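Local coordinates for SAM-dependent O-methyltransferase (PDB 2HNK), which probably transfers a methyl group from S-adenosylmethionine to an oxygen of its substrate, and binds S-adenosylhomocysteine, at residues I54-I58 with S59-R63; S192-P196 with S197-I201. All coordinates share one frame; numbering follows the deposited sequence.

Contact 1: residues I54-I58 with S59-R63; sequences ILTKI and SGAKR. With SO4 (sulfate ion), chain D.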
ATOM      1  N   ILE C  54       4.423  -0.454   6.760  1.00 24.32           N
ATOM      2  CA  ILE C  54       4.151   0.887   6.241  1.00 24.32           C
ATOM      3  C   ILE C  54       2.649   1.196   6.170  1.00 23.90           C
ATOM      4  O   ILE C  54       2.213   2.292   6.531  1.00 23.31           O
ATOM      5  CB  ILE C  54       4.892   1.172   4.889  1.00 24.59           C
ATOM      6  CG1 ILE C  54       5.116   2.670   4.697  1.00 25.74           C
ATOM      7  CG2 ILE C  54       4.156   0.602   3.677  1.00 25.19           C
ATOM      8  CD1 ILE C  54       6.542   3.091   4.890  1.00 27.18           C
ATOM      9  N   LEU C  55       1.865   0.217   5.726  1.00 23.82           N
ATOM     10  CA  LEU C  55       0.414   0.360   5.653  1.00 23.74           C
ATOM     11  C   LEU C  55      -0.218   0.624   7.017  1.00 23.26           C
ATOM     12  O   LEU C  55      -1.150   1.409   7.124  1.00 23.12           O
ATOM     13  CB  LEU C  55      -0.213  -0.883   5.029  1.00 23.69           C
ATOM     14  CG  LEU C  55      -0.774  -0.892   3.600  1.00 25.19           C
ATOM     15  CD1 LEU C  55      -0.230   0.184   2.664  1.00 24.53           C
ATOM     16  CD2 LEU C  55      -0.605  -2.297   2.993  1.00 24.22           C
ATOM     17  N   THR C  56       0.288  -0.035   8.052  1.00 23.16           N
ATOM     18  CA  THR C  56      -0.212   0.186   9.416  1.00 23.18           C
ATOM     19  C   THR C  56       0.016   1.638   9.839  1.00 22.96           C
ATOM     20  O   THR C  56      -0.883   2.283  10.362  1.00 23.01           O
ATOM     21  CB  THR C  56       0.440  -0.792  10.414  1.00 23.31           C
ATOM     22  OG1 THR C  56       0.103  -2.128  10.033  1.00 23.02           O
ATOM     23  CG2 THR C  56      -0.037  -0.537  11.847  1.00 22.60           C
ATOM     24  N   LYS C  57       1.216   2.141   9.570  1.00 22.72           N
ATOM     25  CA  LYS C  57       1.585   3.521   9.877  1.00 22.96           C
ATOM     26  C   LYS C  57       0.803   4.555   9.060  1.00 22.80           C
ATOM     27  O   LYS C  57       0.298   5.525   9.611  1.00 23.17           O
ATOM     28  CB  LYS C  57       3.094   3.714   9.686  1.00 22.85           C
ATOM     29  CG  LYS C  57       3.927   2.762  10.498  1.00 22.98           C
ATOM     30  CD  LYS C  57       5.386   3.166  10.514  1.00 24.27           C
ATOM     31  CE  LYS C  57       6.139   2.380  11.571  1.00 24.88           C
ATOM     32  NZ  LYS C  57       7.546   2.844  11.700  1.00 28.44           N
ATOM     33  N   ILE C  58       0.700   4.331   7.754  1.00 22.81           N
ATOM     34  CA  ILE C  58      -0.020   5.223   6.848  1.00 22.80           C
ATOM     35  C   ILE C  58      -1.488   5.330   7.270  1.00 22.54           C
ATOM     36  O   ILE C  58      -2.041   6.427   7.327  1.00 22.56           O
ATOM     37  CB  ILE C  58       0.099   4.734   5.357  1.00 22.73           C
ATOM     38  CG1 ILE C  58       1.530   4.904   4.838  1.00 23.50           C
ATOM     39  CG2 ILE C  58      -0.884   5.448   4.444  1.00 22.27           C
ATOM     40  CD1 ILE C  58       1.804   4.158   3.513  1.00 22.88           C
ATOM     41  N   SER C  59      -2.098   4.188   7.581  1.00 22.22           N
ATOM     42  CA  SER C  59      -3.508   4.129   7.952  1.00 22.02           C
ATOM     43  C   SER C  59      -3.845   4.758   9.311  1.00 22.14           C
ATOM     44  O   SER C  59      -5.009   5.068   9.580  1.00 22.49           O
ATOM     45  CB  SER C  59      -3.990   2.677   7.932  1.00 21.61           C
ATOM     46  OG  SER C  59      -3.428   1.937   8.997  1.00 21.19           O
ATOM     47  N   GLY C  60      -2.842   4.930  10.165  1.00 22.34           N
ATOM     48  CA  GLY C  60      -3.054   5.440  11.527  1.00 22.60           C
ATOM     49  C   GLY C  60      -3.738   4.447  12.458  1.00 23.03           C
ATOM     50  O   GLY C  60      -4.170   4.819  13.547  1.00 23.18           O
ATOM     51  N   ALA C  61      -3.830   3.185  12.033  1.00 23.24           N
ATOM     52  CA  ALA C  61      -4.471   2.116  12.817  1.00 23.67           C
ATOM     53  C   ALA C  61      -3.970   2.018  14.263  1.00 23.82           C
ATOM     54  O   ALA C  61      -2.763   2.108  14.527  1.00 23.57           O
ATOM     55  CB  ALA C  61      -4.313   0.758  12.112  1.00 23.05           C
ATOM     56  N   LYS C  62      -4.910   1.830  15.188  1.00 24.14           N
ATOM     57  CA  LYS C  62      -4.582   1.595  16.598  1.00 24.61           C
ATOM     58  C   LYS C  62      -5.168   0.285  17.113  1.00 24.29           C
ATOM     59  O   LYS C  62      -4.733  -0.225  18.147  1.00 24.38           O
ATOM     60  CB  LYS C  62      -5.034   2.760  17.485  1.00 24.75           C
ATOM     61  CG  LYS C  62      -4.335   4.067  17.158  1.00 26.77           C
ATOM     62  CD  LYS C  62      -4.399   5.070  18.297  1.00 29.70           C
ATOM     63  CE  LYS C  62      -3.490   6.256  17.976  1.00 31.34           C
ATOM     64  NZ  LYS C  62      -3.303   7.167  19.138  1.00 33.03           N
ATOM     65  N   ARG C  63      -6.160  -0.249  16.403  1.00 23.85           N
ATOM     66  CA  ARG C  63      -6.737  -1.543  16.757  1.00 23.77           C
ATOM     67  C   ARG C  63      -6.753  -2.465  15.556  1.00 23.53           C
ATOM     68  O   ARG C  63      -7.494  -2.237  14.599  1.00 23.42           O
ATOM     69  CB  ARG C  63      -8.155  -1.386  17.330  1.00 23.91           C
ATOM     70  CG  ARG C  63      -8.232  -0.649  18.676  1.00 24.50           C
ATOM     71  CD  ARG C  63      -7.405  -1.350  19.765  1.00 25.27           C
ATOM     72  NE  ARG C  63      -7.499  -0.656  21.049  1.00 26.02           N
ATOM     73  CZ  ARG C  63      -6.631   0.252  21.487  1.00 26.45           C
ATOM     74  NH1 ARG C  63      -5.564   0.584  20.766  1.00 24.72           N
ATOM     75  NH2 ARG C  63      -6.824   0.823  22.672  1.00 26.74           N
TER
HETATM   76  S   SO4 D1001       6.771   6.548  13.605  1.00 35.52           S
HETATM   77  O1  SO4 D1001       6.296   7.523  12.636  1.00 37.09           O
HETATM   78  O2  SO4 D1001       7.266   5.355  12.932  1.00 36.93           O
HETATM   79  O3  SO4 D1001       7.860   7.105  14.379  1.00 37.94           O
HETATM   80  O4  SO4 D1001       5.659   6.202  14.477  1.00 37.98           O
HETATM   81  O   HOH W   1      -0.695   3.054  12.994  1.00 17.14           O
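Leu-55 and Ser-59 meet at the C-terminal end of helix 46-59, where the chain leaves the helix to enter strand 63-67 of the Rossmann-like sheet. Leu-55 O accepts a helical backbone bond from Ser-59 N at 3.0 Å. With chi1 at 70°, Ser-59 OG sits between its backbone N and carbonyl carbon. From there it reaches Leu-55 O at 3.0 Å and Thr-56 O at 2.9 Å, and its single proton may go to either.

Thr-56 O collects more partners. Gly-60 N makes a weak bond to it, while a water donates to it at 2.7 Å and also to Ala-61 O. This water bridges the final turn and the loop. The Thr-56 side chain turns away, its OG1 bonded to Leu-52 O and its body packed on helix 73-81.

Lys-57 O receives the firmer bond of Gly-60 N, which comes from above the carbonyl plane. Gly-60, with positive phi (71°), is the first residue to leave the helical backbone angles. The lysine side chain runs extended to the dimer interface. There NZ salt-bridges Asp-215 of the second subunit. Lys-57 NZ also donates at 2.8 Å to O2 of a sulfate, probably from the crystallisation liquor, which Arg-229 of that subunit also holds.

Ile-58 points away from the loop and packs on Ser-59 of the second subunit. Ala-61 lies on Asp-149 and Leu-150 of strand 148-153. Arg-63 NH1 closes back on Lys-62 O at 2.9 Å. That oxygen lies in the guanidinium plane, but NH1 stands above the carbonyl plane and also bonds Asp-85 O.

Contact 2: residues S192-P196 with S197-I201; sequences SHQEP and STVGI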
ATOM      1  N   SER C 192      -9.746 -25.114 -14.012  1.00 31.17           N
ATOM      2  CA  SER C 192      -9.466 -26.520 -13.705  1.00 30.99           C
ATOM      3  C   SER C 192      -9.201 -26.737 -12.217  1.00 30.73           C
ATOM      4  O   SER C 192      -9.413 -27.829 -11.699  1.00 31.12           O
ATOM      5  CB  SER C 192      -8.282 -27.037 -14.512  1.00 31.05           C
ATOM      6  OG  SER C 192      -8.632 -27.155 -15.869  1.00 31.87           O
ATOM      7  N   HIS C 193      -8.733 -25.694 -11.542  1.00 30.05           N
ATOM      8  CA  HIS C 193      -8.550 -25.728 -10.104  1.00 29.71           C
ATOM      9  C   HIS C 193      -9.832 -25.407  -9.330  1.00 29.35           C
ATOM     10  O   HIS C 193     -10.339 -24.283  -9.365  1.00 29.69           O
ATOM     11  CB  HIS C 193      -7.382 -24.825  -9.710  1.00 29.62           C
ATOM     12  CG  HIS C 193      -6.053 -25.396 -10.089  1.00 29.42           C
ATOM     13  ND1 HIS C 193      -5.394 -26.321  -9.308  1.00 29.63           N
ATOM     14  CD2 HIS C 193      -5.284 -25.216 -11.188  1.00 28.79           C
ATOM     15  CE1 HIS C 193      -4.263 -26.663  -9.896  1.00 28.83           C
ATOM     16  NE2 HIS C 193      -4.176 -26.012 -11.041  1.00 27.84           N
ATOM     17  N   GLN C 194     -10.350 -26.423  -8.643  1.00 28.93           N
ATOM     18  CA  GLN C 194     -11.644 -26.356  -7.956  1.00 28.27           C
ATOM     19  C   GLN C 194     -11.533 -26.902  -6.533  1.00 28.13           C
ATOM     20  O   GLN C 194     -12.509 -27.422  -5.964  1.00 27.85           O
ATOM     21  CB  GLN C 194     -12.721 -27.122  -8.751  1.00 28.02           C
ATOM     22  CG  GLN C 194     -13.049 -26.541 -10.136  1.00 27.88           C
ATOM     23  CD  GLN C 194     -13.790 -25.212 -10.055  1.00 28.36           C
ATOM     24  OE1 GLN C 194     -14.593 -25.000  -9.148  1.00 29.31           O
ATOM     25  NE2 GLN C 194     -13.522 -24.314 -10.997  1.00 26.51           N
ATOM     26  N   GLU C 195     -10.337 -26.778  -5.961  1.00 27.81           N
ATOM     27  CA  GLU C 195     -10.091 -27.143  -4.567  1.00 27.74           C
ATOM     28  C   GLU C 195     -10.877 -26.185  -3.676  1.00 27.64           C
ATOM     29  O   GLU C 195     -11.105 -25.047  -4.067  1.00 28.07           O
ATOM     30  CB  GLU C 195      -8.595 -27.072  -4.241  1.00 27.77           C
ATOM     31  CG  GLU C 195      -7.667 -27.834  -5.208  1.00 27.90           C
ATOM     32  CD  GLU C 195      -7.262 -27.021  -6.437  1.00 28.11           C
ATOM     33  OE1 GLU C 195      -7.814 -25.926  -6.651  1.00 27.07           O
ATOM     34  OE2 GLU C 195      -6.391 -27.485  -7.206  1.00 29.74           O
ATOM     35  N   PRO C 196     -11.327 -26.645  -2.496  1.00 27.75           N
ATOM     36  CA  PRO C 196     -12.080 -25.785  -1.569  1.00 27.66           C
ATOM     37  C   PRO C 196     -11.401 -24.451  -1.221  1.00 27.80           C
ATOM     38  O   PRO C 196     -12.090 -23.450  -1.023  1.00 27.79           O
ATOM     39  CB  PRO C 196     -12.220 -26.659  -0.318  1.00 27.47           C
ATOM     40  CG  PRO C 196     -12.215 -28.057  -0.853  1.00 28.04           C
ATOM     41  CD  PRO C 196     -11.196 -28.020  -1.970  1.00 27.78           C
ATOM     42  N   SER C 197     -10.070 -24.436  -1.159  1.00 27.89           N
ATOM     43  CA  SER C 197      -9.316 -23.214  -0.824  1.00 27.74           C
ATOM     44  C   SER C 197      -9.384 -22.224  -1.985  1.00 27.57           C
ATOM     45  O   SER C 197      -9.723 -21.046  -1.797  1.00 27.10           O
ATOM     46  CB  SER C 197      -7.859 -23.547  -0.483  1.00 27.55           C
ATOM     47  OG  SER C 197      -7.252 -24.249  -1.549  1.00 27.20           O
ATOM     48  N   THR C 198      -9.101 -22.738  -3.184  1.00 27.33           N
ATOM     49  CA  THR C 198      -9.164 -21.965  -4.420  1.00 26.89           C
ATOM     50  C   THR C 198     -10.551 -21.395  -4.649  1.00 26.82           C
ATOM     51  O   THR C 198     -10.682 -20.243  -5.086  1.00 27.11           O
ATOM     52  CB  THR C 198      -8.764 -22.812  -5.643  1.00 27.02           C
ATOM     53  OG1 THR C 198      -7.581 -23.560  -5.348  1.00 26.41           O
ATOM     54  CG2 THR C 198      -8.521 -21.924  -6.869  1.00 26.27           C
ATOM     55  N   VAL C 199     -11.582 -22.195  -4.362  1.00 26.45           N
ATOM     56  CA  VAL C 199     -12.966 -21.733  -4.494  1.00 25.87           C
ATOM     57  C   VAL C 199     -13.253 -20.592  -3.500  1.00 25.63           C
ATOM     58  O   VAL C 199     -13.765 -19.546  -3.888  1.00 25.67           O
ATOM     59  CB  VAL C 199     -13.999 -22.910  -4.389  1.00 26.03           C
ATOM     60  CG1 VAL C 199     -15.445 -22.397  -4.351  1.00 24.98           C
ATOM     61  CG2 VAL C 199     -13.824 -23.895  -5.563  1.00 25.82           C
ATOM     62  N   GLY C 200     -12.893 -20.785  -2.233  1.00 25.78           N
ATOM     63  CA  GLY C 200     -13.069 -19.755  -1.200  1.00 26.14           C
ATOM     64  C   GLY C 200     -12.458 -18.412  -1.575  1.00 26.32           C
ATOM     65  O   GLY C 200     -13.121 -17.383  -1.508  1.00 26.81           O
ATOM     66  N   ILE C 201     -11.201 -18.433  -2.008  1.00 26.50           N
ATOM     67  CA  ILE C 201     -10.500 -17.222  -2.462  1.00 26.61           C
ATOM     68  C   ILE C 201     -11.160 -16.544  -3.679  1.00 26.73           C
ATOM     69  O   ILE C 201     -11.361 -15.329  -3.663  1.00 26.56           O
ATOM     70  CB  ILE C 201      -8.986 -17.503  -2.695  1.00 26.70           C
ATOM     71  CG1 ILE C 201      -8.337 -17.923  -1.377  1.00 25.90           C
ATOM     72  CG2 ILE C 201      -8.276 -16.274  -3.303  1.00 26.83           C
ATOM     73  CD1 ILE C 201      -6.963 -18.518  -1.519  1.00 27.16           C
TER
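Glu-195 and Val-199 open helix 196-210 with the backbone bond from Val-199 N to Glu-195 O, 2.9 Å long, and Gly-200 N follows with a bond to Pro-196 O. Glu-195 is the N-cap residue, and Pro-196 is the first residue of the helix.

The Glu-195 side chain bends at chi2 (86°), which turns its carboxylate back beside the first turn. The two oxygens then serve different partners. OE1 accepts the hydroxyl proton of Thr-198 OG1 at 2.7 Å. The hydroxyl comes from above the carboxylate plane, 46° out of it. OE2 accepts from His-193 ND1 at 2.6 Å, through its syn lone pair. That bond is nearly straight and lies close to the imidazole plane. Held through both oxygens, the carboxylate is restrained in its rotation, and its charge would probably favour a protonated or polarised histidine.

Thr-198 CG2 turns to the loop, 3.9 Å from His-193 O. That carbonyl is also bonded by Arg-202, one turn further along the helix. Val-199 lays CG2 over the loop backbone, 3.3 Å from Glu-195 O and 3.8 Å from Gln-194 OE1. Gln-194 NE2 bonds to Leu-191 O. Ser-197 OG bonds to Trp-184 NE1, which joins the helix start to the loop after strand 175-180.

The arrangement is a helix N-terminus in which the N-cap side chain bonds the hydroxyl of the third residue of the helix. It lies on the Rossmann-like methyltransferase fold, with Ser-197 about 8 Å from Asp-156 of the S-adenosylhomocysteine site, measured between side chains.

How the contacts relate
Contact 1 comes first along the chain and closes long before contact 2 opens. Their centres are 31 Å apart, on opposite sides of the chain's centre, and the nearest atoms are about 17 Å apart. Both belong to one Rossmann-like domain, built on a mixed seven-stranded sheet. Contact 1 is the end of helix 46-59 and leads into strand 63-67, an inner strand of the sheet. Contact 2 is the start of helix 196-210, reached by the long loop after strand 175-180. Contact 1 therefore belongs to the subunit interface, whereas no other chain of the assembly touches contact 2. Neither touches the other, and contact 2 lies close to the S-adenosylhomocysteine site through Asp-156.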